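Local coordinates for DNA replication licensing factor MCM related protein (Thermoplasma acidophilum, PDB 4ME3), which probably acts as the single-stranded DNA helicase of replication, an ATP-driven MCM protein of which this chain is the zinc-bearing N-terminal part, at residues Ser31-Tyr41 / Ile80-Val89. Residues are numbered along the deposited sequence; the frame is centred on the assembly and turned at random.
Sequences SDEINRIHQEY and ILQDYLLDRV
Tyr84 lies along the flank of helix 31-38 with one ring face turned to Ile34, whose CD1 sits almost on the ring normal, 4.1 Å from the centroid, in a CH-pi contact. The other branch, CG2, presses on the base of the same ring, 3.5 Å from Tyr84 CG; Phe25 of helix 14-27 also touches both side chains. At the far end of the ring the hydroxyls of Ser31 and Tyr84 share a hydrogen bond, OG to OH 3.1 Å.

One turn or so further on, His38 swings its ring across to the backbone at Tyr84: with CG opposite the backbone N (chi1 169°), ND1 reaches Tyr84 O in a weak hydrogen bond. Leu85 CD2 slips in beside the His38 backbone, 3.4 Å from CA, while the other methyl, CD1, lies over a face of the Tyr41 ring, off centre. Tyr41 crosses Leu85 at about a right angle, and its hydroxyl is held by Ile95 O.

Arg88 sets its CG against His38 CE1, then doubles back through its middle torsions, which brings the guanidinium beside the backbone of residues 38-41. There NH2 donates to a lone pair of Tyr41 O at 2.9 Å, although that oxygen lies 30° out of the guanidinium plane, and His38 O lies over one face of the group. A leucine here would probably leave Tyr41 O without this donor and the carbonyls around the chain turn without a positive neighbour. The helical pieces 31-38 and 80-84, their axes nearly perpendicular (-91°), belong to the helical bundle of the MCM N-terminal domain, away from the zinc site.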
loop_
_atom_site.group_PDB
_atom_site.type_symbol
_atom_site.label_atom_id
_atom_site.label_comp_id
_atom_site.label_asym_id
_atom_site.label_seq_id
_atom_site.Cartn_x
_atom_site.Cartn_y
_atom_site.Cartn_z
ATOM N N SER A 31 9.923 4.323 18.379
ATOM C CA SER A 31 10.371 5.692 18.135
ATOM C C SER A 31 11.833 5.763 17.709
ATOM O O SER A 31 12.182 6.533 16.813
ATOM C CB SER A 31 10.147 6.553 19.379
ATOM O OG SER A 31 8.773 6.605 19.716
ATOM N N ASP A 32 12.690 4.969 18.347
ATOM C CA ASP A 32 14.111 4.978 18.022
ATOM C C ASP A 32 14.359 4.512 16.591
ATOM O O ASP A 32 15.161 5.107 15.872
ATOM C CB ASP A 32 14.909 4.111 19.000
ATOM C CG ASP A 32 15.308 4.864 20.257
ATOM O OD1 ASP A 32 15.108 6.097 20.309
ATOM O OD2 ASP A 32 15.837 4.225 21.190
ATOM N N GLU A 33 13.675 3.450 16.180
ATOM C CA GLU A 33 13.827 2.948 14.820
ATOM C C GLU A 33 13.324 3.977 13.818
ATOM O O GLU A 33 13.953 4.210 12.784
ATOM C CB GLU A 33 13.076 1.631 14.632
ATOM C CG GLU A 33 13.225 1.048 13.235
ATOM C CD GLU A 33 12.725 -0.379 13.137
ATOM O OE1 GLU A 33 12.014 -0.830 14.060
ATOM O OE2 GLU A 33 13.047 -1.053 12.135
ATOM N N ILE A 34 12.191 4.596 14.130
ATOM C CA ILE A 34 11.605 5.593 13.245
ATOM C C ILE A 34 12.551 6.775 13.070
ATOM O O ILE A 34 12.710 7.296 11.968
ATOM C CB ILE A 34 10.244 6.085 13.765
ATOM C CG1 ILE A 34 9.242 4.923 13.797
ATOM C CG2 ILE A 34 9.714 7.207 12.877
ATOM C CD1 ILE A 34 7.923 5.251 14.472
ATOM N N ASN A 35 13.192 7.190 14.157
ATOM C CA ASN A 35 14.134 8.300 14.093
ATOM C C ASN A 35 15.389 7.949 13.296
ATOM O O ASN A 35 16.026 8.828 12.716
ATOM C CB ASN A 35 14.495 8.774 15.502
ATOM C CG ASN A 35 13.336 9.472 16.193
ATOM O OD1 ASN A 35 12.591 10.227 15.567
ATOM N ND2 ASN A 35 13.175 9.219 17.487
ATOM N N ARG A 36 15.743 6.667 13.261
ATOM C CA ARG A 36 16.838 6.212 12.409
ATOM C C ARG A 36 16.434 6.264 10.940
ATOM O O ARG A 36 17.232 6.644 10.080
ATOM C CB ARG A 36 17.274 4.796 12.782
ATOM C CG ARG A 36 18.202 4.741 13.982
ATOM C CD ARG A 36 18.945 3.422 14.049
ATOM N NE ARG A 36 18.039 2.282 14.144
ATOM C CZ ARG A 36 17.458 1.875 15.268
ATOM N NH1 ARG A 36 17.672 2.520 16.408
ATOM N NH2 ARG A 36 16.653 0.823 15.252
ATOM N N ILE A 37 15.195 5.879 10.654
ATOM C CA ILE A 37 14.661 5.964 9.296
ATOM C C ILE A 37 14.598 7.421 8.854
ATOM O O ILE A 37 14.879 7.754 7.700
ATOM C CB ILE A 37 13.247 5.357 9.224
ATOM C CG1 ILE A 37 13.293 3.862 9.547
ATOM C CG2 ILE A 37 12.642 5.579 7.846
ATOM C CD1 ILE A 37 11.924 3.241 9.747
ATOM N N HIS A 38 14.220 8.285 9.787
ATOM C CA HIS A 38 14.137 9.719 9.544
ATOM C C HIS A 38 15.423 10.259 8.918
ATOM O O HIS A 38 15.386 11.104 8.020
ATOM C CB HIS A 38 13.851 10.436 10.864
ATOM C CG HIS A 38 14.006 11.922 10.796
ATOM N ND1 HIS A 38 12.935 12.774 10.647
ATOM C CD2 HIS A 38 15.106 12.709 10.867
ATOM C CE1 HIS A 38 13.367 14.023 10.624
ATOM N NE2 HIS A 38 14.681 14.011 10.756
ATOM N N GLN A 39 16.558 9.761 9.390
ATOM C CA GLN A 39 17.856 10.228 8.916
ATOM C C GLN A 39 18.127 9.829 7.467
ATOM O O GLN A 39 18.987 10.415 6.810
ATOM C CB GLN A 39 18.969 9.679 9.810
ATOM C CG GLN A 39 18.953 10.243 11.219
ATOM C CD GLN A 39 19.038 11.758 11.240
ATOM O OE1 GLN A 39 18.240 12.426 11.897
ATOM N NE2 GLN A 39 20.013 12.307 10.523
ATOM N N GLU A 40 17.394 8.836 6.973
ATOM C CA GLU A 40 17.637 8.302 5.640
ATOM C C GLU A 40 16.433 8.478 4.715
ATOM O O GLU A 40 16.445 8.020 3.573
ATOM C CB GLU A 40 18.023 6.828 5.740
ATOM C CG GLU A 40 19.208 6.580 6.660
ATOM C CD GLU A 40 19.563 5.112 6.783
ATOM O OE1 GLU A 40 19.878 4.669 7.909
ATOM O OE2 GLU A 40 19.538 4.402 5.755
ATOM N N TYR A 41 15.399 9.150 5.211
ATOM C CA TYR A 41 14.218 9.451 4.409
ATOM C C TYR A 41 14.556 10.526 3.377
ATOM O O TYR A 41 15.366 11.412 3.652
ATOM C CB TYR A 41 13.086 9.930 5.320
ATOM C CG TYR A 41 11.763 10.095 4.615
ATOM C CD1 TYR A 41 10.924 9.006 4.411
ATOM C CD2 TYR A 41 11.354 11.334 4.145
ATOM C CE1 TYR A 41 9.719 9.149 3.760
ATOM C CE2 TYR A 41 10.145 11.486 3.494
ATOM C CZ TYR A 41 9.333 10.390 3.304
ATOM O OH TYR A 41 8.128 10.535 2.654
ATOM N N ILE A 80 3.276 8.557 11.325
ATOM C CA ILE A 80 4.712 8.581 11.092
ATOM C C ILE A 80 5.113 9.817 10.290
ATOM O O ILE A 80 6.066 10.506 10.638
ATOM C CB ILE A 80 5.176 7.308 10.372
ATOM C CG1 ILE A 80 5.063 6.113 11.324
ATOM C CG2 ILE A 80 6.606 7.461 9.877
ATOM C CD1 ILE A 80 5.275 4.767 10.671
ATOM N N LEU A 81 4.370 10.110 9.229
ATOM C CA LEU A 81 4.694 11.248 8.371
ATOM C C LEU A 81 4.513 12.590 9.082
ATOM O O LEU A 81 5.327 13.502 8.917
ATOM C CB LEU A 81 3.843 11.213 7.104
ATOM C CG LEU A 81 4.238 10.143 6.086
ATOM C CD1 LEU A 81 3.118 9.934 5.068
ATOM C CD2 LEU A 81 5.527 10.524 5.385
ATOM N N GLN A 82 3.451 12.706 9.871
ATOM C CA GLN A 82 3.120 13.969 10.528
ATOM C C GLN A 82 3.900 14.198 11.822
ATOM O O GLN A 82 4.355 15.309 12.088
ATOM C CB GLN A 82 1.618 14.032 10.821
ATOM C CG GLN A 82 0.746 14.057 9.575
ATOM C CD GLN A 82 -0.736 14.124 9.899
ATOM O OE1 GLN A 82 -1.152 13.857 11.027
ATOM N NE2 GLN A 82 -1.540 14.487 8.907
ATOM N N ASP A 83 4.049 13.150 12.626
ATOM C CA ASP A 83 4.640 13.289 13.955
ATOM C C ASP A 83 6.160 13.108 13.972
ATOM O O ASP A 83 6.848 13.693 14.811
ATOM C CB ASP A 83 4.003 12.287 14.922
ATOM C CG ASP A 83 2.544 12.594 15.212
ATOM O OD1 ASP A 83 1.982 13.523 14.592
ATOM O OD2 ASP A 83 1.954 11.894 16.062
ATOM N N TYR A 84 6.684 12.298 13.058
ATOM C CA TYR A 84 8.101 11.944 13.088
ATOM C C TYR A 84 8.925 12.509 11.931
ATOM O O TYR A 84 10.041 12.977 12.139
ATOM C CB TYR A 84 8.265 10.423 13.110
ATOM C CG TYR A 84 7.837 9.772 14.401
ATOM C CD1 TYR A 84 6.512 9.424 14.620
ATOM C CD2 TYR A 84 8.762 9.497 15.401
ATOM C CE1 TYR A 84 6.120 8.824 15.794
ATOM C CE2 TYR A 84 8.377 8.895 16.581
ATOM C CZ TYR A 84 7.056 8.561 16.772
ATOM O OH TYR A 84 6.670 7.960 17.948
ATOM N N LEU A 85 8.389 12.460 10.716
ATOM C CA LEU A 85 9.190 12.754 9.531
ATOM C C LEU A 85 8.912 14.126 8.930
ATOM O O LEU A 85 9.501 14.490 7.914
ATOM C CB LEU A 85 8.947 11.684 8.465
ATOM C CG LEU A 85 9.295 10.251 8.870
ATOM C CD1 LEU A 85 8.883 9.278 7.776
ATOM C CD2 LEU A 85 10.773 10.122 9.170
ATOM N N LEU A 86 8.034 14.888 9.572
ATOM C CA LEU A 86 7.450 16.077 8.958
ATOM C C LEU A 86 8.464 17.039 8.334
ATOM O O LEU A 86 8.193 17.625 7.287
ATOM C CB LEU A 86 6.584 16.820 9.975
ATOM C CG LEU A 86 5.628 17.870 9.405
ATOM C CD1 LEU A 86 4.780 17.294 8.277
ATOM C CD2 LEU A 86 4.738 18.416 10.508
ATOM N N ASP A 87 9.625 17.204 8.960
ATOM C CA ASP A 87 10.604 18.178 8.473
ATOM C C ASP A 87 11.359 17.691 7.234
ATOM O O ASP A 87 12.159 18.429 6.658
ATOM C CB ASP A 87 11.589 18.562 9.582
ATOM C CG ASP A 87 12.297 17.365 10.173
ATOM O OD1 ASP A 87 11.764 16.781 11.141
ATOM O OD2 ASP A 87 13.385 17.012 9.674
ATOM N N ARG A 88 11.102 16.450 6.828
ATOM C CA ARG A 88 11.687 15.900 5.610
ATOM C C ARG A 88 10.587 15.561 4.601
ATOM O O ARG A 88 10.859 15.014 3.534
ATOM C CB ARG A 88 12.503 14.648 5.932
ATOM C CG ARG A 88 13.338 14.765 7.199
ATOM C CD ARG A 88 14.824 14.882 6.906
ATOM N NE ARG A 88 15.374 13.642 6.365
ATOM C CZ ARG A 88 16.665 13.323 6.375
ATOM N NH1 ARG A 88 17.560 14.149 6.905
ATOM N NH2 ARG A 88 17.065 12.169 5.858
ATOM N N VAL A 89 9.347 15.898 4.947
ATOM C CA VAL A 89 8.198 15.629 4.089
ATOM C C VAL A 89 7.782 16.889 3.337
ATOM O O VAL A 89 7.784 17.982 3.898
ATOM C CB VAL A 89 6.993 15.136 4.916
ATOM C CG1 VAL A 89 5.730 15.088 4.066
ATOM C CG2 VAL A 89 7.287 13.773 5.525
#